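Glutathione-specific gamma-glutamylcyclotransferase (Saccharomyces cerevisiae S288c, PDB 5HWK) catalyses the cleavage of glutathione into 5-oxoproline and the dipeptide Cys-Gly, acting on glutathione but not on other gamma-glutamyl peptides. Local coordinates at residues F39-T44 with I165-F170; P29-G34 with H127-R132. All coordinates share one frame; numbering follows the deposited sequence.

From the N terminus, the chain passes through strand 26-33, the first half of contact 2, and almost at once through strands 35-40 and 42-43, the first half of contact 1. Strand 119-129 then returns beside strand 26-33, so 29-34 with 127-132 closes a loop of 92 residues within the six-stranded antiparallel sheet. Only after strand 154-163 does the loop 165-170 reach back to 39-44 and close contact 1 over 120 residues. The two closures therefore cross along the chain. Contact 2 joins neighbouring central strands, whereas contact 1 fastens a loop to the small three-stranded sheet; their centres lie about 25 Å apart, on opposite sides of the chain's centre.

Contact 1: F39-T44 with I165-F170; sequences FWQSST and IDNEAF. With PO4 (phosphate ion), chain D.
Q41 and N167 meet tip to tip through their side-chain amides, Q41 with CG anti to the backbone N (chi1 -178°) and the chain bent at chi2. The straighter of the two bonds runs from N167 ND2 to Q41 OE1, 2.9 Å long and on a lone pair of the oxygen; ND2 also donates to the backbone O of T164. In return Q41 NE2 gives a more bent bond to N167 OD1 (3.1 Å), coming from above the carbonyl plane; the two amides are turned 41° apart. From the opposite face of that plane the backbone N of A169 reaches the same OD1 at 2.9 Å, which makes an Asx turn within the type I turn N167-F170. This turn presents A169 to the corner where strand 35-40 gives way to strand 42-43. Here the fit is close: A169 O takes both S42 N, at 2.8 Å, and S42 OG, while A169 CB sits 3.3 Å from S42 OG. The buried Q41 side chain lies about 7 Å from that of E115, the probable proton acceptor of this ChaC-family enzyme. W40 and F170 lie side by side; CZ of F170 comes to the edge of the indole at CE3, 4.0 Å away. On the solvent side, E168 in the turn is exposed. Away from 165-170, S43 OG and T44 N bind a phosphate ion, probably from the crystallisation liquor, which D45, H46, Q116 and N117 also hold.

Contact 2: P29-G34 with H127-R132; sequences PAIIHG and HLETNR
I31 and E129 form an antiparallel hydrogen-bonded pair, with E129 O accepting from I31 N at 2.7 Å and E129 N donating back to I31 O, and the next pair, I32 with L128, is non-hydrogen-bonded. H33 N continues the ladder to H127 O, and one water bridges H33 O and H127 N beyond it. At the other end the T130 hydroxyl takes over from the backbone: its OG1, anti to the backbone N (chi1 -171°), donates to P29 O at 2.6 Å.

On the buried face L128 and I32 lie side by side, CD2 of the leucine reaching CG1 of the isoleucine at 3.8 Å and also brushing A30 CB. L128 continues onto V96 and L156 of the flanking strands. The other face, with I31, E129 and H33, is mixed. E129 crosses H33, and its OE1 meets NE2 near the plane of the imidazole; this His-carboxylate bond is modelled as very short, so its exact length is doubtful. The H127 ring lies alongside H33 in an offset stack, centroids 4.5 Å apart and planes at 20°, with ND1 over one face of H33. D88 holds both rings: its OD1 bonds H127 ND1 and its backbone O bonds H33 ND1. The nearby carboxylates of E129 and D88 could help stabilise positive charge on this histidine pair. I31 CG2 packs against OE1 of E129. The whole is a pairing of neighbouring inner strands, 26-33 with 119-129, in the antiparallel sheet of the gamma-glutamylcyclotransferase fold.

Contact 1: F39-T44 with I165-F170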
loop_
_atom_site.group_PDB
_atom_site.type_symbol
_atom_site.label_atom_id
_atom_site.label_comp_id
_atom_site.label_asym_id
_atom_site.label_seq_id
_atom_site.Cartn_x
_atom_site.Cartn_y
_atom_site.Cartn_z
ATOM N N PHE A 39 -7.714 2.261 3.577
ATOM C CA PHE A 39 -7.379 3.128 4.715
ATOM C C PHE A 39 -8.071 2.595 5.977
ATOM O O PHE A 39 -8.936 3.226 6.599
ATOM C CB PHE A 39 -7.750 4.579 4.430
ATOM C CG PHE A 39 -6.694 5.369 3.680
ATOM C CD1 PHE A 39 -6.091 4.869 2.542
ATOM C CD2 PHE A 39 -6.354 6.651 4.112
ATOM C CE1 PHE A 39 -5.148 5.617 1.850
ATOM C CE2 PHE A 39 -5.460 7.411 3.430
ATOM C CZ PHE A 39 -4.831 6.901 2.312
ATOM N N TRP A 40 -7.708 1.350 6.308
ATOM C CA TRP A 40 -8.296 0.550 7.375
ATOM C C TRP A 40 -7.361 0.345 8.551
ATOM O O TRP A 40 -7.574 -0.582 9.352
ATOM C CB TRP A 40 -8.808 -0.771 6.830
ATOM C CG TRP A 40 -9.970 -0.627 5.911
ATOM C CD1 TRP A 40 -10.678 0.525 5.623
ATOM C CD2 TRP A 40 -10.622 -1.687 5.217
ATOM N NE1 TRP A 40 -11.697 0.230 4.746
ATOM C CE2 TRP A 40 -11.687 -1.120 4.483
ATOM C CE3 TRP A 40 -10.377 -3.058 5.103
ATOM C CZ2 TRP A 40 -12.508 -1.882 3.650
ATOM C CZ3 TRP A 40 -11.205 -3.816 4.274
ATOM C CH2 TRP A 40 -12.254 -3.224 3.569
ATOM N N GLN A 41 -6.343 1.198 8.689
ATOM C CA GLN A 41 -5.435 1.185 9.816
ATOM C C GLN A 41 -5.586 2.516 10.551
ATOM O O GLN A 41 -5.632 3.576 9.928
ATOM C CB GLN A 41 -4.010 0.963 9.324
ATOM C CG GLN A 41 -2.982 0.881 10.419
ATOM C CD GLN A 41 -2.908 -0.523 11.018
ATOM O OE1 GLN A 41 -3.765 -1.378 10.756
ATOM N NE2 GLN A 41 -1.863 -0.777 11.793
ATOM N N SER A 42 -5.787 2.480 11.860
ATOM C CA SER A 42 -5.874 3.759 12.563
ATOM C C SER A 42 -4.486 4.321 12.884
ATOM O O SER A 42 -3.511 3.576 12.975
ATOM C CB SER A 42 -6.652 3.579 13.844
ATOM O OG SER A 42 -5.928 2.713 14.634
ATOM N N SER A 43 -4.389 5.662 12.948
ATOM C CA SER A 43 -3.163 6.340 13.325
ATOM C C SER A 43 -3.449 7.153 14.585
ATOM O O SER A 43 -4.378 7.987 14.612
ATOM C CB SER A 43 -2.707 7.263 12.216
ATOM O OG SER A 43 -1.645 8.064 12.692
ATOM N N THR A 44 -2.636 6.945 15.620
ATOM C CA THR A 44 -2.773 7.681 16.876
ATOM C C THR A 44 -1.583 8.542 17.213
ATOM O O THR A 44 -1.666 9.287 18.181
ATOM C CB THR A 44 -3.110 6.742 18.042
ATOM O OG1 THR A 44 -2.048 5.804 18.177
ATOM C CG2 THR A 44 -4.352 5.968 17.720
ATOM N N ILE A 165 -5.039 -8.002 9.588
ATOM C CA ILE A 165 -6.401 -7.985 10.106
ATOM C C ILE A 165 -6.494 -8.180 11.619
ATOM O O ILE A 165 -7.465 -7.716 12.243
ATOM C CB ILE A 165 -7.334 -8.902 9.297
ATOM C CG1 ILE A 165 -7.016 -10.374 9.598
ATOM C CG2 ILE A 165 -7.236 -8.574 7.801
ATOM C CD1 ILE A 165 -7.879 -11.391 8.838
ATOM N N ASP A 166 -5.491 -8.771 12.250
ATOM C CA ASP A 166 -5.537 -9.040 13.685
ATOM C C ASP A 166 -4.893 -7.947 14.526
ATOM O O ASP A 166 -4.933 -8.005 15.768
ATOM C CB ASP A 166 -4.856 -10.378 13.986
ATOM C CG ASP A 166 -3.481 -10.470 13.365
ATOM O OD1 ASP A 166 -2.581 -9.764 13.876
ATOM O OD2 ASP A 166 -3.296 -11.203 12.361
ATOM N N ASN A 167 -4.296 -6.944 13.897
ATOM C CA ASN A 167 -3.513 -5.994 14.677
ATOM C C ASN A 167 -4.454 -5.038 15.426
ATOM O O ASN A 167 -5.569 -4.771 14.978
ATOM C CB ASN A 167 -2.457 -5.316 13.761
ATOM C CG ASN A 167 -2.896 -3.971 13.195
ATOM O OD1 ASN A 167 -2.739 -2.936 13.855
ATOM N ND2 ASN A 167 -3.421 -3.976 11.983
ATOM N N GLU A 168 -3.974 -4.492 16.561
ATOM C CA GLU A 168 -4.807 -3.651 17.435
ATOM C C GLU A 168 -5.361 -2.424 16.723
ATOM O O GLU A 168 -6.412 -1.924 17.125
ATOM C CB GLU A 168 -3.995 -3.203 18.668
ATOM C CG GLU A 168 -2.689 -2.435 18.355
ATOM N N ALA A 169 -4.661 -1.890 15.700
ATOM C CA ALA A 169 -5.051 -0.654 15.043
ATOM C C ALA A 169 -5.912 -0.912 13.806
ATOM O O ALA A 169 -6.301 0.033 13.129
ATOM C CB ALA A 169 -3.801 0.173 14.720
ATOM N N PHE A 170 -6.230 -2.161 13.490
ATOM C CA PHE A 170 -7.010 -2.419 12.283
ATOM C C PHE A 170 -8.453 -2.041 12.541
ATOM O O PHE A 170 -9.033 -2.437 13.545
ATOM C CB PHE A 170 -6.914 -3.903 11.899
ATOM C CG PHE A 170 -7.474 -4.245 10.549
ATOM C CD1 PHE A 170 -6.719 -4.032 9.401
ATOM C CD2 PHE A 170 -8.728 -4.804 10.418
ATOM C CE1 PHE A 170 -7.208 -4.394 8.111
ATOM C CE2 PHE A 170 -9.241 -5.169 9.149
ATOM C CZ PHE A 170 -8.479 -4.968 8.002
HETATM P P PO4 D . 0.407 5.563 14.132
HETATM O O1 PO4 D . -0.617 5.091 15.159
HETATM O O2 PO4 D . 1.761 4.949 14.411
HETATM O O3 PO4 D . 0.409 7.096 14.037
HETATM O O4 PO4 D . -0.079 5.049 12.732
#

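Contact 2: P29-G34 with H127-R132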
loop_
_atom_site.group_PDB
_atom_site.type_symbol
_atom_site.label_atom_id
_atom_site.label_comp_id
_atom_site.label_asym_id
_atom_site.label_seq_id
_atom_site.Cartn_x
_atom_site.Cartn_y
_atom_site.Cartn_z
ATOM N N PRO A 29 8.337 2.210 -10.209
ATOM C CA PRO A 29 6.873 2.281 -10.094
ATOM C C PRO A 29 6.307 0.907 -10.388
ATOM O O PRO A 29 6.789 0.201 -11.274
ATOM C CB PRO A 29 6.480 3.274 -11.193
ATOM C CG PRO A 29 7.701 4.010 -11.522
ATOM C CD PRO A 29 8.839 3.085 -11.283
ATOM N N ALA A 30 5.300 0.505 -9.630
ATOM C CA ALA A 30 4.885 -0.886 -9.709
ATOM C C ALA A 30 3.385 -1.023 -9.608
ATOM O O ALA A 30 2.747 -0.404 -8.743
ATOM C CB ALA A 30 5.500 -1.718 -8.577
ATOM N N ILE A 31 2.841 -1.877 -10.473
ATOM C CA ILE A 31 1.534 -2.471 -10.273
ATOM C C ILE A 31 1.775 -3.712 -9.428
ATOM O O ILE A 31 2.392 -4.676 -9.900
ATOM C CB ILE A 31 0.883 -2.811 -11.616
ATOM C CG1 ILE A 31 0.790 -1.565 -12.517
ATOM C CG2 ILE A 31 -0.459 -3.509 -11.407
ATOM C CD1 ILE A 31 0.276 -1.888 -13.921
ATOM N N ILE A 32 1.346 -3.679 -8.175
ATOM C CA ILE A 32 1.544 -4.779 -7.238
ATOM C C ILE A 32 0.300 -5.650 -7.294
ATOM O O ILE A 32 -0.804 -5.179 -7.005
ATOM C CB ILE A 32 1.759 -4.231 -5.818
ATOM C CG1 ILE A 32 2.898 -3.197 -5.785
ATOM C CG2 ILE A 32 2.016 -5.358 -4.836
ATOM C CD1 ILE A 32 2.884 -2.329 -4.510
ATOM N N HIS A 33 0.472 -6.929 -7.634
ATOM C CA HIS A 33 -0.659 -7.842 -7.685
ATOM C C HIS A 33 -0.793 -8.599 -6.380
ATOM O O HIS A 33 0.189 -8.810 -5.664
ATOM C CB HIS A 33 -0.458 -8.835 -8.822
ATOM C CG HIS A 33 -0.630 -8.222 -10.166
ATOM N ND1 HIS A 33 -1.806 -8.302 -10.876
ATOM C CD2 HIS A 33 0.228 -7.506 -10.932
ATOM C CE1 HIS A 33 -1.659 -7.676 -12.032
ATOM N NE2 HIS A 33 -0.437 -7.180 -12.087
ATOM N N GLY A 34 -2.033 -8.963 -6.045
ATOM C CA GLY A 34 -2.284 -9.846 -4.934
ATOM C C GLY A 34 -2.730 -9.170 -3.648
ATOM O O GLY A 34 -2.962 -9.875 -2.654
ATOM N N HIS A 127 4.063 -10.674 -7.686
ATOM C CA HIS A 127 4.001 -10.394 -9.114
ATOM C C HIS A 127 3.834 -8.888 -9.334
ATOM O O HIS A 127 2.817 -8.297 -8.935
ATOM C CB HIS A 127 2.841 -11.151 -9.751
ATOM C CG HIS A 127 2.669 -10.862 -11.207
ATOM N ND1 HIS A 127 1.435 -10.826 -11.820
ATOM C CD2 HIS A 127 3.578 -10.588 -12.173
ATOM C CE1 HIS A 127 1.592 -10.543 -13.102
ATOM N NE2 HIS A 127 2.884 -10.397 -13.343
ATOM N N LEU A 128 4.808 -8.285 -10.020
ATOM C CA LEU A 128 4.862 -6.854 -10.277
ATOM C C LEU A 128 4.843 -6.594 -11.774
ATOM O O LEU A 128 5.392 -7.375 -12.561
ATOM C CB LEU A 128 6.138 -6.257 -9.724
ATOM C CG LEU A 128 6.323 -6.397 -8.219
ATOM C CD1 LEU A 128 7.626 -5.774 -7.795
ATOM C CD2 LEU A 128 5.153 -5.764 -7.462
ATOM N N GLU A 129 4.255 -5.473 -12.163
ATOM C CA GLU A 129 4.412 -4.929 -13.500
ATOM C C GLU A 129 4.809 -3.468 -13.359
ATOM O O GLU A 129 4.567 -2.837 -12.326
ATOM C CB GLU A 129 3.111 -4.962 -14.312
ATOM C CG GLU A 129 2.461 -6.313 -14.524
ATOM C CD GLU A 129 1.015 -6.160 -14.969
ATOM O OE1 GLU A 129 0.120 -6.019 -14.096
ATOM O OE2 GLU A 129 0.776 -6.149 -16.194
ATOM N N THR A 130 5.389 -2.925 -14.424
ATOM C CA THR A 130 5.813 -1.537 -14.428
ATOM C C THR A 130 5.619 -0.937 -15.816
ATOM O O THR A 130 5.141 -1.597 -16.745
ATOM C CB THR A 130 7.246 -1.401 -13.914
ATOM O OG1 THR A 130 7.551 -0.010 -13.734
ATOM C CG2 THR A 130 8.206 -2.004 -14.903
ATOM N N ASN A 131 5.988 0.333 -15.956
ATOM C CA ASN A 131 5.814 1.020 -17.226
ATOM C C ASN A 131 6.949 0.677 -18.187
ATOM O O ASN A 131 7.912 -0.010 -17.841
ATOM C CB ASN A 131 5.658 2.536 -17.035
ATOM C CG ASN A 131 6.814 3.171 -16.263
ATOM O OD1 ASN A 131 7.958 2.722 -16.333
ATOM N ND2 ASN A 131 6.510 4.245 -15.532
ATOM N N ARG A 132 6.808 1.148 -19.427
ATOM C CA ARG A 132 7.835 0.883 -20.429
ATOM C C ARG A 132 9.180 1.438 -19.986
ATOM O O ARG A 132 10.220 0.801 -20.185
HETATM O O HOH W 1 1.441 -11.135 -6.495
#